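Local coordinates for protein Cow rumen GH26 endo-mannanase (Metagenome, PDB 6UEH) that probably hydrolyses internal beta-1,4-mannosidic linkages in mannans such as galactomannan, as a family 26 endo-mannanase from the cow rumen, at residues 307-312 with 360-365; 340-345 with 377-382; 423-428 with 445-450. All blocks are in the same frame, centred on the assembly; numbering follows the deposited sequence.

Contact 1 of 3, residues 307-312 with 360-365; sequences IFRPLH and EQNLYA. With ACT (acetate ion), chain D.
R309 has CG anti to the backbone N (chi1 -170°), and its chain bends at the third torsion (chi3 57°), which sets NE off the straight course; from there NH1 meets N362. Here the guanidinium offers its edge to the amide oxygen: R309 NH1 donates to N362 OD1 over 2.8 Å. The oxygen lies in the guanidinium plane and the donor uses one of its lone pairs, although the N-H points somewhat off line (147°) and the two flat groups are almost perpendicular. An asparagine suits the place because ND2 remains for D386, which also makes a salt bridge to R309 NH1, while NH2 of the arginine pairs with E428. The arginine is thus gripped at both terminal nitrogens, which fixes the rotation of its plane. N362 OD1 is also approached by H312 CB, 3.1 Å away.

E360 runs beside the arginine in the same direction. Its OE1 is 4.4 Å from R309 NE, too far for a salt bridge, and bonds instead to Y447; the CG2 branch of I307 packs against OE1 at 3.4 Å. Among the backbones, E360 N donates to F308 O at 2.9 Å. Beyond this pairing a water bridges the two chains, donating to P310 O and E360 O and accepting from N362 N.

H312 NE2 donates to an acetate oxygen, OXT, at 2.9 Å, an ion that H240 also binds and that probably came from the crystallisation liquor. Adjacent parallel strands ending in a polar cluster at their C-terminal ends are characteristic of the TIM barrel, whose active sites lie at that end.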
loop_
_atom_site.group_PDB
_atom_site.type_symbol
_atom_site.label_atom_id
_atom_site.label_comp_id
_atom_site.label_asym_id
_atom_site.label_seq_id
_atom_site.Cartn_x
_atom_site.Cartn_y
_atom_site.Cartn_z
ATOM N N ILE A 307 -7.104 3.630 -14.374
ATOM C CA ILE A 307 -6.428 3.807 -13.094
ATOM C C ILE A 307 -4.957 4.077 -13.392
ATOM O O ILE A 307 -4.172 3.151 -13.606
ATOM C CB ILE A 307 -6.581 2.580 -12.176
ATOM C CG1 ILE A 307 -8.064 2.257 -11.969
ATOM C CG2 ILE A 307 -5.888 2.823 -10.837
ATOM C CD1 ILE A 307 -8.320 0.959 -11.235
ATOM N N PHE A 308 -4.598 5.355 -13.428
ATOM C CA PHE A 308 -3.274 5.780 -13.863
ATOM C C PHE A 308 -2.324 5.901 -12.675
ATOM O O PHE A 308 -2.576 6.669 -11.742
ATOM C CB PHE A 308 -3.380 7.110 -14.619
ATOM C CG PHE A 308 -2.105 7.538 -15.285
ATOM C CD1 PHE A 308 -1.333 6.627 -15.986
ATOM C CD2 PHE A 308 -1.690 8.860 -15.229
ATOM C CE1 PHE A 308 -0.159 7.025 -16.607
ATOM C CE2 PHE A 308 -0.519 9.261 -15.849
ATOM C CZ PHE A 308 0.245 8.342 -16.537
ATOM N N ARG A 309 -1.236 5.135 -12.717
ATOM C CA ARG A 309 -0.278 5.089 -11.616
ATOM C C ARG A 309 1.118 5.524 -12.075
ATOM O O ARG A 309 2.034 4.708 -12.172
ATOM C CB ARG A 309 -0.238 3.676 -11.017
ATOM C CG ARG A 309 0.530 3.550 -9.708
ATOM C CD ARG A 309 0.339 2.165 -9.100
ATOM N NE ARG A 309 0.738 1.099 -10.015
ATOM C CZ ARG A 309 1.874 0.414 -9.913
ATOM N NH1 ARG A 309 2.722 0.674 -8.924
ATOM N NH2 ARG A 309 2.155 -0.541 -10.791
ATOM N N PRO A 310 1.283 6.824 -12.364
ATOM C CA PRO A 310 2.593 7.313 -12.792
ATOM C C PRO A 310 3.502 7.528 -11.594
ATOM O O PRO A 310 3.006 7.491 -10.467
ATOM C CB PRO A 310 2.255 8.640 -13.467
ATOM C CG PRO A 310 1.104 9.151 -12.654
ATOM C CD PRO A 310 0.311 7.925 -12.230
ATOM N N LEU A 311 4.794 7.744 -11.833
ATOM C CA LEU A 311 5.719 8.161 -10.782
ATOM C C LEU A 311 5.613 7.264 -9.554
ATOM O O LEU A 311 5.547 7.748 -8.422
ATOM C CB LEU A 311 5.447 9.619 -10.398
ATOM C CG LEU A 311 5.546 10.629 -11.545
ATOM C CD1 LEU A 311 4.942 11.969 -11.150
ATOM C CD2 LEU A 311 6.997 10.804 -11.960
ATOM N N HIS A 312 5.591 5.957 -9.792
ATOM C CA HIS A 312 5.271 4.988 -8.753
ATOM C C HIS A 312 6.488 4.576 -7.925
ATOM O O HIS A 312 7.630 4.854 -8.302
ATOM C CB HIS A 312 4.617 3.751 -9.382
ATOM C CG HIS A 312 5.545 2.937 -10.230
ATOM N ND1 HIS A 312 6.189 3.450 -11.335
ATOM C CD2 HIS A 312 5.925 1.641 -10.140
ATOM C CE1 HIS A 312 6.935 2.508 -11.884
ATOM N NE2 HIS A 312 6.791 1.399 -11.180
ATOM N N GLU A 360 -3.641 7.145 -9.087
ATOM C CA GLU A 360 -3.187 6.291 -7.996
ATOM C C GLU A 360 -1.725 6.558 -7.675
ATOM O O GLU A 360 -0.853 6.435 -8.538
ATOM C CB GLU A 360 -3.381 4.811 -8.336
ATOM C CG GLU A 360 -2.933 3.871 -7.224
ATOM C CD GLU A 360 -3.313 2.426 -7.482
ATOM O OE1 GLU A 360 -3.393 2.029 -8.662
ATOM O OE2 GLU A 360 -3.536 1.687 -6.501
ATOM N N GLN A 361 -1.462 6.929 -6.428
ATOM C CA GLN A 361 -0.101 7.192 -5.991
ATOM C C GLN A 361 0.358 6.131 -5.000
ATOM O O GLN A 361 -0.361 5.799 -4.054
ATOM C CB GLN A 361 0.004 8.583 -5.364
ATOM C CG GLN A 361 1.415 8.961 -4.941
ATOM C CD GLN A 361 1.511 10.391 -4.451
ATOM O OE1 GLN A 361 0.820 10.788 -3.510
ATOM N NE2 GLN A 361 2.365 11.178 -5.096
ATOM N N ASN A 362 1.552 5.594 -5.227
ATOM C CA ASN A 362 2.141 4.654 -4.288
ATOM C C ASN A 362 2.568 5.353 -3.005
ATOM O O ASN A 362 3.023 6.495 -3.027
ATOM C CB ASN A 362 3.346 3.939 -4.912
ATOM C CG ASN A 362 2.958 2.682 -5.674
ATOM O OD1 ASN A 362 3.186 2.580 -6.876
ATOM N ND2 ASN A 362 2.385 1.716 -4.971
ATOM N N LEU A 363 2.396 4.665 -1.887
ATOM C CA LEU A 363 2.992 5.086 -0.632
ATOM C C LEU A 363 3.604 3.861 0.019
ATOM O O LEU A 363 3.186 2.734 -0.252
ATOM C CB LEU A 363 1.959 5.736 0.295
ATOM C CG LEU A 363 1.447 7.134 -0.064
ATOM C CD1 LEU A 363 0.334 7.555 0.883
ATOM C CD2 LEU A 363 2.576 8.147 -0.036
ATOM N N TYR A 364 4.604 4.077 0.863
ATOM C CA TYR A 364 5.131 3.002 1.687
ATOM C C TYR A 364 4.789 3.272 3.147
ATOM O O TYR A 364 4.232 4.317 3.474
ATOM C CB TYR A 364 6.639 2.851 1.483
ATOM C CG TYR A 364 6.982 2.208 0.160
ATOM C CD1 TYR A 364 7.038 0.825 0.033
ATOM C CD2 TYR A 364 7.225 2.980 -0.970
ATOM C CE1 TYR A 364 7.341 0.231 -1.178
ATOM C CE2 TYR A 364 7.531 2.394 -2.184
ATOM C CZ TYR A 364 7.586 1.020 -2.283
ATOM O OH TYR A 364 7.887 0.431 -3.490
ATOM N N ALA A 365 5.104 2.323 4.018
ATOM C CA ALA A 365 4.759 2.452 5.427
ATOM C C ALA A 365 5.961 2.186 6.324
ATOM O O ALA A 365 5.810 1.676 7.433
ATOM C CB ALA A 365 3.621 1.509 5.777
HETATM C C ACT D . 8.134 -2.258 -11.283
HETATM O O ACT D . 9.146 -1.768 -11.830
HETATM O OXT ACT D . 7.152 -1.492 -11.162
HETATM C CH3 ACT D . 8.101 -3.679 -10.806
HETATM O O HOH W 1 2.144 6.155 -8.232
HETATM O O HOH W 2 4.931 6.826 -5.784
#

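Contact 2 of 3, residues 340-345 with 377-382; sequences IWKYLY and DEYVDM
One face of helix 334-351, at residues 340-345, meets the irregular loop 377-382, the backbones coming nearest at K342 and Y379, whose CA atoms are 6.8 Å apart. Y379 is wedged among three helix side chains, each meeting a different part of it. K342 lies across its ring face at about a right angle, with CG over the centre, 3.6 Å from the centroid. Beyond CG the lysine chain is extended, and its methylenes give the ring an apolar cover while NZ is carried on to a water, 3.2 Å away, that also donates to E378 OE2.

At its edge Y379 makes a T-shaped (edge-to-face) pair with Y345: ring centroids are 5.0 Å apart and the planes stand at 75°. The touching atom is Y379 CD1, above the face of Y345 toward its rim, 3.5 Å from Y345 CG. Y345 has chi1 -173°, anti to the backbone N, which sets CG, where Y379 CD1 makes its approach, beside the carbonyl carbon. Its OH bonds to S146 and to a water that donates to E378 O. An alanine at Y345 would probably open a gap under the CD1 edge of Y379 and leave S146 and this water without their phenol partner.

W341 supplies the direct polar bond, NE1 donating to Y379 O at 2.9 Å. The oxygen lies in the indole plane, yet the donor stands above the carbonyl plane, 45° out of it. A tryptophan fits because it can pack CD1 against Y379 CB while satisfying a loop carbonyl. The chemistry is that of amphipathic groups at a partly buried margin: carbon surfaces hold the tyrosine, and the polar tips of K342 and Y345 reach E378 through water.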
loop_
_atom_site.group_PDB
_atom_site.type_symbol
_atom_site.label_atom_id
_atom_site.label_comp_id
_atom_site.label_asym_id
_atom_site.label_seq_id
_atom_site.Cartn_x
_atom_site.Cartn_y
_atom_site.Cartn_z
ATOM N N ILE A 340 6.906 17.296 -8.542
ATOM C CA ILE A 340 6.895 16.648 -9.851
ATOM C C ILE A 340 5.532 16.018 -10.135
ATOM O O ILE A 340 5.009 16.137 -11.243
ATOM C CB ILE A 340 7.996 15.574 -9.961
ATOM C CG1 ILE A 340 9.378 16.222 -9.850
ATOM C CG2 ILE A 340 7.871 14.806 -11.270
ATOM C CD1 ILE A 340 10.527 15.239 -9.919
ATOM N N TRP A 341 4.957 15.360 -9.129
ATOM C CA TRP A 341 3.620 14.782 -9.255
ATOM C C TRP A 341 2.587 15.851 -9.594
ATOM O O TRP A 341 1.761 15.672 -10.493
ATOM C CB TRP A 341 3.212 14.063 -7.965
ATOM C CG TRP A 341 1.812 13.504 -7.999
ATOM C CD1 TRP A 341 0.649 14.180 -7.751
ATOM C CD2 TRP A 341 1.432 12.153 -8.294
ATOM N NE1 TRP A 341 -0.428 13.333 -7.873
ATOM C CE2 TRP A 341 0.025 12.083 -8.208
ATOM C CE3 TRP A 341 2.145 10.995 -8.623
ATOM C CZ2 TRP A 341 -0.681 10.903 -8.438
ATOM C CZ3 TRP A 341 1.440 9.823 -8.852
ATOM C CH2 TRP A 341 0.043 9.788 -8.760
ATOM N N LYS A 342 2.629 16.958 -8.861
ATOM C CA LYS A 342 1.707 18.062 -9.100
ATOM C C LYS A 342 1.903 18.640 -10.497
ATOM O O LYS A 342 0.936 19.013 -11.160
ATOM C CB LYS A 342 1.884 19.151 -8.039
ATOM C CG LYS A 342 1.460 18.721 -6.642
ATOM C CD LYS A 342 1.586 19.863 -5.646
ATOM C CE LYS A 342 1.129 19.438 -4.260
ATOM N NZ LYS A 342 1.277 20.537 -3.266
ATOM N N TYR A 343 3.155 18.699 -10.941
ATOM C CA TYR A 343 3.481 19.171 -12.285
ATOM C C TYR A 343 2.785 18.319 -13.339
ATOM O O TYR A 343 2.125 18.842 -14.235
ATOM C CB TYR A 343 4.999 19.154 -12.504
ATOM C CG TYR A 343 5.458 19.722 -13.833
ATOM C CD1 TYR A 343 5.507 18.931 -14.974
ATOM C CD2 TYR A 343 5.863 21.047 -13.939
ATOM C CE1 TYR A 343 5.934 19.447 -16.186
ATOM C CE2 TYR A 343 6.293 21.570 -15.146
ATOM C CZ TYR A 343 6.326 20.765 -16.267
ATOM O OH TYR A 343 6.751 21.286 -17.469
ATOM N N LEU A 344 2.936 17.002 -13.222
ATOM C CA LEU A 344 2.333 16.069 -14.168
ATOM C C LEU A 344 0.810 16.143 -14.125
ATOM O O LEU A 344 0.150 16.162 -15.164
ATOM C CB LEU A 344 2.796 14.639 -13.880
ATOM C CG LEU A 344 2.191 13.542 -14.762
ATOM C CD1 LEU A 344 2.539 13.765 -16.232
ATOM C CD2 LEU A 344 2.648 12.167 -14.301
ATOM N N TYR A 345 0.264 16.191 -12.913
ATOM C CA TYR A 345 -1.178 16.284 -12.710
ATOM C C TYR A 345 -1.741 17.529 -13.387
ATOM O O TYR A 345 -2.738 17.460 -14.107
ATOM C CB TYR A 345 -1.501 16.302 -11.213
ATOM C CG TYR A 345 -2.976 16.235 -10.866
ATOM C CD1 TYR A 345 -3.790 17.356 -10.974
ATOM C CD2 TYR A 345 -3.545 15.057 -10.396
ATOM C CE1 TYR A 345 -5.134 17.301 -10.647
ATOM C CE2 TYR A 345 -4.888 14.994 -10.062
ATOM C CZ TYR A 345 -5.677 16.119 -10.189
ATOM O OH TYR A 345 -7.013 16.065 -9.859
ATOM N N ASP A 377 -4.724 15.248 -0.815
ATOM C CA ASP A 377 -6.062 14.789 -1.190
ATOM C C ASP A 377 -6.551 15.354 -2.520
ATOM O O ASP A 377 -7.355 14.727 -3.206
ATOM C CB ASP A 377 -7.074 15.149 -0.099
ATOM C CG ASP A 377 -6.852 14.375 1.184
ATOM O OD1 ASP A 377 -6.151 13.340 1.145
ATOM O OD2 ASP A 377 -7.386 14.797 2.229
ATOM N N GLU A 378 -6.073 16.541 -2.878
ATOM C CA GLU A 378 -6.562 17.221 -4.070
ATOM C C GLU A 378 -5.808 16.799 -5.335
ATOM O O GLU A 378 -6.147 17.230 -6.436
ATOM C CB GLU A 378 -6.488 18.742 -3.874
ATOM C CG GLU A 378 -5.080 19.335 -3.849
ATOM C CD GLU A 378 -4.340 19.132 -2.525
ATOM O OE1 GLU A 378 -4.860 18.431 -1.632
ATOM O OE2 GLU A 378 -3.229 19.684 -2.378
ATOM N N TYR A 379 -4.802 15.941 -5.178
ATOM C CA TYR A 379 -3.991 15.495 -6.311
ATOM C C TYR A 379 -3.961 13.975 -6.491
ATOM O O TYR A 379 -3.321 13.474 -7.416
ATOM C CB TYR A 379 -2.554 16.001 -6.167
ATOM C CG TYR A 379 -2.361 17.452 -6.538
ATOM C CD1 TYR A 379 -2.211 17.835 -7.866
ATOM C CD2 TYR A 379 -2.312 18.439 -5.564
ATOM C CE1 TYR A 379 -2.030 19.162 -8.211
ATOM C CE2 TYR A 379 -2.133 19.769 -5.900
ATOM C CZ TYR A 379 -1.991 20.124 -7.224
ATOM O OH TYR A 379 -1.811 21.444 -7.566
ATOM N N VAL A 380 -4.632 13.249 -5.601
ATOM C CA VAL A 380 -4.577 11.786 -5.590
ATOM C C VAL A 380 -5.977 11.188 -5.402
ATOM O O VAL A 380 -6.770 11.701 -4.613
ATOM C CB VAL A 380 -3.633 11.268 -4.469
ATOM C CG1 VAL A 380 -3.568 9.747 -4.468
ATOM C CG2 VAL A 380 -2.231 11.857 -4.624
ATOM N N ASP A 381 -6.278 10.110 -6.126
ATOM C CA ASP A 381 -7.594 9.471 -6.050
ATOM C C ASP A 381 -7.552 8.090 -5.406
ATOM O O ASP A 381 -8.593 7.517 -5.084
ATOM C CB ASP A 381 -8.206 9.343 -7.446
ATOM C CG ASP A 381 -8.370 10.678 -8.134
ATOM O OD1 ASP A 381 -8.787 11.643 -7.462
ATOM O OD2 ASP A 381 -8.079 10.759 -9.345
ATOM N N MET A 382 -6.352 7.550 -5.234
ATOM C CA MET A 382 -6.191 6.187 -4.743
ATOM C C MET A 382 -4.764 5.978 -4.254
ATOM O O MET A 382 -3.826 6.532 -4.821
ATOM C CB MET A 382 -6.532 5.178 -5.847
ATOM C CG MET A 382 -6.436 3.713 -5.439
ATOM S SD MET A 382 -6.757 2.577 -6.812
ATOM C CE MET A 382 -8.405 3.090 -7.303
HETATM O O HOH W 3 -0.650 18.815 -1.427
HETATM O O HOH W 4 -7.617 18.473 -8.680
#

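Contact 3 of 3, residues 423-428 with 445-450; sequences MISLAE and WLYFCP
The hydroxyl oxygen of Y447 is gripped by two partners: a water donates to Y447 OH at 2.6 Å and the same water donates to A427 O, while E360 OE1, on strand 357-362 two strands along the barrel, is also hydrogen-bonded to the hydroxyl. A tyrosine suits the place, being long enough to carry a polar tip into the interior of the TIM barrel. In that fold 423-429 is the seventh parallel strand, and the irregular run 445-450 lies alongside it, also pairing L446 with I170 of strand 169-174, so that it helps to close the barrel wall.

Two backbone bonds fasten the runs: L446 N to I424 O at 2.7 Å, and L426 N to Y447 O at 2.9 Å. Three CA-H groups add weaker support, W445 CA to I424 O, F448 CA to L426 O and E428 CA to C449 O.

Side chains fill both flanks. S425 is small enough to lie against the tyrosine, its CB over the face of the Y447 ring and 3.5 Å from CD2. M423 SD touches L446 CD2 at 4.0 Å, a flexible thioether against a branched end. On the flank toward helix 408-417, I424 CG2 meets W445 CZ3 at 3.7 Å, and the indole NE1 is satisfied by A406 O.

In L426, chi1 of -69° sets CG over the indole, and CD2 beyond it makes a CH-pi contact, 3.5 Å from the centroid of the six-membered ring of W445 and only 6° off the normal.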
loop_
_atom_site.group_PDB
_atom_site.type_symbol
_atom_site.label_atom_id
_atom_site.label_comp_id
_atom_site.label_asym_id
_atom_site.label_seq_id
_atom_site.Cartn_x
_atom_site.Cartn_y
_atom_site.Cartn_z
ATOM N N MET A 423 -9.124 5.190 -1.111
ATOM C CA MET A 423 -9.087 3.734 -1.135
ATOM C C MET A 423 -7.649 3.250 -1.264
ATOM O O MET A 423 -6.807 3.926 -1.857
ATOM C CB MET A 423 -9.938 3.186 -2.280
ATOM C CG MET A 423 -11.429 3.394 -2.093
ATOM S SD MET A 423 -12.385 2.751 -3.474
ATOM C CE MET A 423 -11.847 3.834 -4.796
ATOM N N ILE A 424 -7.372 2.078 -0.700
ATOM C CA ILE A 424 -6.022 1.528 -0.695
ATOM C C ILE A 424 -5.985 0.160 -1.355
ATOM O O ILE A 424 -6.858 -0.674 -1.115
ATOM C CB ILE A 424 -5.483 1.415 0.730
ATOM C CG1 ILE A 424 -5.637 2.756 1.436
ATOM C CG2 ILE A 424 -4.025 0.967 0.729
ATOM C CD1 ILE A 424 -5.045 2.759 2.765
ATOM N N SER A 425 -4.968 -0.068 -2.178
ATOM C CA SER A 425 -4.864 -1.317 -2.922
ATOM C C SER A 425 -3.456 -1.907 -2.923
ATOM O O SER A 425 -2.490 -1.249 -2.542
ATOM C CB SER A 425 -5.312 -1.096 -4.362
ATOM O OG SER A 425 -4.403 -0.239 -5.032
ATOM N N LEU A 426 -3.358 -3.160 -3.356
ATOM C CA LEU A 426 -2.073 -3.771 -3.659
ATOM C C LEU A 426 -1.806 -3.591 -5.148
ATOM O O LEU A 426 -2.161 -4.445 -5.960
ATOM C CB LEU A 426 -2.059 -5.253 -3.276
ATOM C CG LEU A 426 -2.108 -5.569 -1.780
ATOM C CD1 LEU A 426 -2.269 -7.065 -1.547
ATOM C CD2 LEU A 426 -0.859 -5.044 -1.083
ATOM N N ALA A 427 -1.201 -2.459 -5.500
ATOM C CA ALA A 427 -0.976 -2.098 -6.899
ATOM C C ALA A 427 -0.026 -3.069 -7.590
ATOM O O ALA A 427 -0.138 -3.308 -8.793
ATOM C CB ALA A 427 -0.440 -0.676 -6.994
ATOM N N GLU A 428 0.922 -3.602 -6.823
ATOM C CA GLU A 428 1.827 -4.649 -7.290
ATOM C C GLU A 428 2.115 -5.622 -6.158
ATOM O O GLU A 428 2.090 -5.243 -4.986
ATOM C CB GLU A 428 3.156 -4.078 -7.799
ATOM C CG GLU A 428 3.074 -3.158 -8.997
ATOM C CD GLU A 428 4.449 -2.751 -9.497
ATOM O OE1 GLU A 428 5.432 -3.440 -9.152
ATOM O OE2 GLU A 428 4.549 -1.745 -10.228
ATOM N N TRP A 445 -7.672 -4.346 1.278
ATOM C CA TRP A 445 -7.036 -3.957 0.018
ATOM C C TRP A 445 -8.056 -3.990 -1.114
ATOM O O TRP A 445 -8.748 -4.994 -1.293
ATOM C CB TRP A 445 -5.868 -4.886 -0.329
ATOM C CG TRP A 445 -4.804 -5.018 0.723
ATOM C CD1 TRP A 445 -4.649 -6.049 1.603
ATOM C CD2 TRP A 445 -3.730 -4.104 0.982
ATOM N NE1 TRP A 445 -3.551 -5.829 2.402
ATOM C CE2 TRP A 445 -2.969 -4.641 2.040
ATOM C CE3 TRP A 445 -3.341 -2.881 0.426
ATOM C CZ2 TRP A 445 -1.844 -3.998 2.555
ATOM C CZ3 TRP A 445 -2.222 -2.245 0.935
ATOM C CH2 TRP A 445 -1.488 -2.804 1.990
ATOM N N LEU A 446 -8.155 -2.897 -1.865
ATOM C CA LEU A 446 -9.156 -2.780 -2.928
ATOM C C LEU A 446 -8.961 -3.814 -4.031
ATOM O O LEU A 446 -9.927 -4.414 -4.505
ATOM C CB LEU A 446 -9.130 -1.376 -3.537
ATOM C CG LEU A 446 -10.006 -1.170 -4.777
ATOM C CD1 LEU A 446 -11.476 -1.444 -4.459
ATOM C CD2 LEU A 446 -9.824 0.233 -5.336
ATOM N N TYR A 447 -7.715 -4.003 -4.455
ATOM C CA TYR A 447 -7.408 -5.025 -5.450
ATOM C C TYR A 447 -5.990 -5.564 -5.274
ATOM O O TYR A 447 -5.202 -5.016 -4.501
ATOM C CB TYR A 447 -7.616 -4.481 -6.874
ATOM C CG TYR A 447 -6.605 -3.464 -7.392
ATOM C CD1 TYR A 447 -5.438 -3.873 -8.033
ATOM C CD2 TYR A 447 -6.847 -2.100 -7.294
ATOM C CE1 TYR A 447 -4.526 -2.951 -8.530
ATOM C CE2 TYR A 447 -5.941 -1.169 -7.790
ATOM C CZ TYR A 447 -4.782 -1.599 -8.406
ATOM O OH TYR A 447 -3.881 -0.678 -8.902
ATOM N N PHE A 448 -5.685 -6.658 -5.967
ATOM C CA PHE A 448 -4.323 -7.183 -6.004
ATOM C C PHE A 448 -3.860 -7.291 -7.449
ATOM O O PHE A 448 -4.678 -7.286 -8.368
ATOM C CB PHE A 448 -4.215 -8.545 -5.296
ATOM C CG PHE A 448 -5.068 -9.640 -5.900
ATOM C CD1 PHE A 448 -4.682 -10.289 -7.064
ATOM C CD2 PHE A 448 -6.230 -10.056 -5.266
ATOM C CE1 PHE A 448 -5.456 -11.304 -7.605
ATOM C CE2 PHE A 448 -7.005 -11.073 -5.797
ATOM C CZ PHE A 448 -6.617 -11.699 -6.966
ATOM N N CYS A 449 -2.550 -7.393 -7.646
ATOM C CA CYS A 449 -1.995 -7.423 -8.991
ATOM C C CYS A 449 -0.558 -7.932 -8.999
ATOM O O CYS A 449 0.376 -7.161 -8.781
ATOM C CB CYS A 449 -2.057 -6.028 -9.619
ATOM S SG CYS A 449 -1.572 -5.962 -11.359
ATOM N N PRO A 450 -0.378 -9.236 -9.247
ATOM C CA PRO A 450 0.974 -9.771 -9.421
ATOM C C PRO A 450 1.651 -9.147 -10.637
ATOM O O PRO A 450 0.968 -8.785 -11.597
ATOM C CB PRO A 450 0.740 -11.271 -9.635
ATOM C CG PRO A 450 -0.623 -11.538 -9.070
ATOM C CD PRO A 450 -1.406 -10.287 -9.322
HETATM O O HOH W 5 -1.915 -1.590 -10.296
#

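All three contacts belong to one barrel. Contact 1 lies between the others, its centre about 10 Å from that of contact 2 and about 11 Å from that of contact 3, while contacts 2 and 3 are about 19 Å apart between centres. Contact 2 adjoins contact 1 through Q361 N and M382 O, 2.9 Å apart, where the loop enters the next strand. M382 also ties contact 2 to contact 3, its CE lying 3.7 Å from L446 CD2. Toward the acetate-marked pocket, contacts 1 and 3 share the salt bridge R309 NH2 to E428 OE2 at 2.7 Å, whereas contact 2 packs helix 334-351 against the loop between strands 357-362 and 382-387.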